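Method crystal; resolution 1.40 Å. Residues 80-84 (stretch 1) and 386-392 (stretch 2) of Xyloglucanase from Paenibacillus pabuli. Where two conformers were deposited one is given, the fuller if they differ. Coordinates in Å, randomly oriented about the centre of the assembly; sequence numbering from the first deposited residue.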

# COMPACT_ATOMS: atom_id res chain seq x y z
N ALA A 80 7.41 -16.37 -8.66
CA ALA A 80 7.35 -17.84 -8.67
C ALA A 80 6.42 -18.37 -7.59
O ALA A 80 5.86 -19.45 -7.73
CB ALA A 80 8.79 -18.43 -8.55
N ALA A 81 6.28 -17.62 -6.50
CA ALA A 81 5.37 -18.00 -5.40
C ALA A 81 3.91 -17.72 -5.73
O ALA A 81 3.07 -18.16 -4.97
CB ALA A 81 5.75 -17.28 -4.10
N GLY A 82 3.62 -17.02 -6.84
CA GLY A 82 2.28 -16.85 -7.33
C GLY A 82 1.71 -15.46 -7.24
O GLY A 82 0.60 -15.21 -7.72
N PHE A 83 2.44 -14.54 -6.63
CA PHE A 83 1.97 -13.16 -6.53
C PHE A 83 2.01 -12.52 -7.93
O PHE A 83 2.97 -12.71 -8.68
CB PHE A 83 2.84 -12.38 -5.55
CG PHE A 83 2.75 -12.88 -4.13
CD1 PHE A 83 1.72 -12.45 -3.30
CD2 PHE A 83 3.67 -13.75 -3.62
CE1 PHE A 83 1.63 -12.86 -1.99
CE2 PHE A 83 3.60 -14.19 -2.30
CZ PHE A 83 2.57 -13.74 -1.48
N LYS A 84 0.99 -11.72 -8.25
CA LYS A 84 0.85 -11.11 -9.56
C LYS A 84 1.05 -9.59 -9.55
O LYS A 84 1.12 -8.98 -10.62
CB LYS A 84 -0.50 -11.47 -10.16
CG LYS A 84 -0.56 -12.91 -10.69
CD LYS A 84 -1.94 -13.22 -11.25
CE LYS A 84 -1.91 -14.53 -12.04
NZ LYS A 84 -1.81 -15.70 -11.13
N ILE A 386 2.27 -19.80 5.04
CA ILE A 386 1.53 -18.54 4.89
C ILE A 386 1.33 -18.23 3.39
O ILE A 386 0.26 -17.80 2.98
CB ILE A 386 2.22 -17.35 5.62
CG1 ILE A 386 2.21 -17.59 7.14
CG2 ILE A 386 1.56 -16.01 5.25
CD1 ILE A 386 3.04 -16.62 7.92
N ILE A 387 2.36 -18.46 2.57
CA ILE A 387 2.18 -18.27 1.15
C ILE A 387 1.07 -19.16 0.64
O ILE A 387 0.19 -18.73 -0.12
CB ILE A 387 3.49 -18.58 0.37
CG1 ILE A 387 4.55 -17.54 0.73
CG2 ILE A 387 3.26 -18.59 -1.14
CD1 ILE A 387 5.96 -17.84 0.19
N ASN A 388 1.09 -20.42 1.06
CA ASN A 388 0.05 -21.34 0.60
C ASN A 388 -1.34 -20.88 1.04
O ASN A 388 -2.32 -21.03 0.32
CB ASN A 388 0.29 -22.77 1.13
CG ASN A 388 1.45 -23.47 0.48
OD1 ASN A 388 1.95 -23.04 -0.55
ND2 ASN A 388 1.88 -24.57 1.08
N ALA A 389 -1.43 -20.36 2.27
CA ALA A 389 -2.70 -19.85 2.80
C ALA A 389 -3.24 -18.70 1.94
O ALA A 389 -4.42 -18.66 1.61
CB ALA A 389 -2.51 -19.43 4.25
N ILE A 390 -2.36 -17.78 1.55
CA ILE A 390 -2.76 -16.68 0.67
C ILE A 390 -3.27 -17.25 -0.65
O ILE A 390 -4.30 -16.82 -1.19
CB ILE A 390 -1.58 -15.69 0.45
CG1 ILE A 390 -1.27 -14.95 1.76
CG2 ILE A 390 -1.88 -14.70 -0.70
CD1 ILE A 390 0.05 -14.16 1.73
N MET A 391 -2.51 -18.16 -1.25
CA MET A 391 -2.90 -18.68 -2.54
C MET A 391 -4.20 -19.50 -2.47
O MET A 391 -5.02 -19.42 -3.37
CB MET A 391 -1.75 -19.44 -3.19
CG MET A 391 -0.52 -18.54 -3.40
SD MET A 391 -0.81 -17.12 -4.49
CE MET A 391 0.52 -16.02 -3.97
N GLN A 392 -4.40 -20.22 -1.38
CA GLN A 392 -5.69 -20.89 -1.16
C GLN A 392 -6.82 -19.87 -1.09
O GLN A 392 -7.92 -20.09 -1.59
CB GLN A 392 -5.69 -21.72 0.12
CG GLN A 392 -4.81 -22.95 0.04
CD GLN A 392 -4.49 -23.53 1.40
OE1 GLN A 392 -5.13 -23.18 2.40
NE2 GLN A 392 -3.49 -24.42 1.45

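Two pieces of chain more than 300 residues apart meet here through shape rather than hydrogen bonding. Residues 386-392 lie within a helix that runs on past both ends of the stretch, and its backbone is occupied with its own i to i-4 bonds: I390 N to I386 O at 3.0 Å, M391 N to I387 O at 3.0 Å and Q392 N to N388 O at 2.8 Å. No hydrogen bond crosses to residues 80-84, so the pairing rests on van der Waals packing of side chains against each other and against the backbone.

The partner is a chain just leaving a helix. A80 is still helical, and G82 is the first residue to abandon helical angles, with a phi of 111° in a Schellman motif that turns the backbone out of its last turn. The two backbones come close at two points, with CA of A81 7.3 Å from CA of I387 and CA of G82 7.3 Å from CA of M391. I387 and M391 are one helical turn apart, and I390 joins them on the side of the helix whose CA-to-CB bonds point toward the turn.

The main bump is M391. With chi1 and chi2 both m and chi3 t, its side chain reaches into the turn and delivers the methyl CE to a hollow made of backbone and ring. M391 CE lies 3.5 Å from A81 O, 3.5 Å from G82 C and 3.6 Å from F83 N, so a single methyl touches three successive residues. The F83 ring supplies another wall: M391 CE sits 3.6 Å from the F83 ring centroid and only 3° off its normal, a nearly ideal CH-pi placement in which the slightly positive methyl hydrogens can meet the pi cloud. M391 SD stands farther back along almost the same line, 5.4 Å from the F83 centroid. This residue was modelled in two conformers, and the description applies to the one given.

G82 keeps the hollow open. An ideal CB on it would point toward the helix and come to 3.1 Å from M391 SD, a tight approach in the very space the thioether uses. The turn makes its own demand, because at these backbone angles a CB would also jam against the carbonyl oxygen of A81. Fold and contact thus ask for the same absence.

Two smaller fits extend the interface beyond the methionine. A81 offers a short, low bump: its CB meets I387 CG2 at 4.1 Å, a methyl-to-methyl contact, while A81 O comes to 3.9 Å from the same CG2 without bonding to it. F83 starts from a CB directed sideways, yet with chi1 at m the ring swings nearer the helix. Besides presenting a face to M391, it places its edge against I390, with F83 CZ 4.1 Å from I390 CD1.

The rule to read from this contact is economical: a glycine turn makes room, an aromatic ring walls it, and one flexible methionine fills it. Between them the two stretches bury 252 Å², both sides summed.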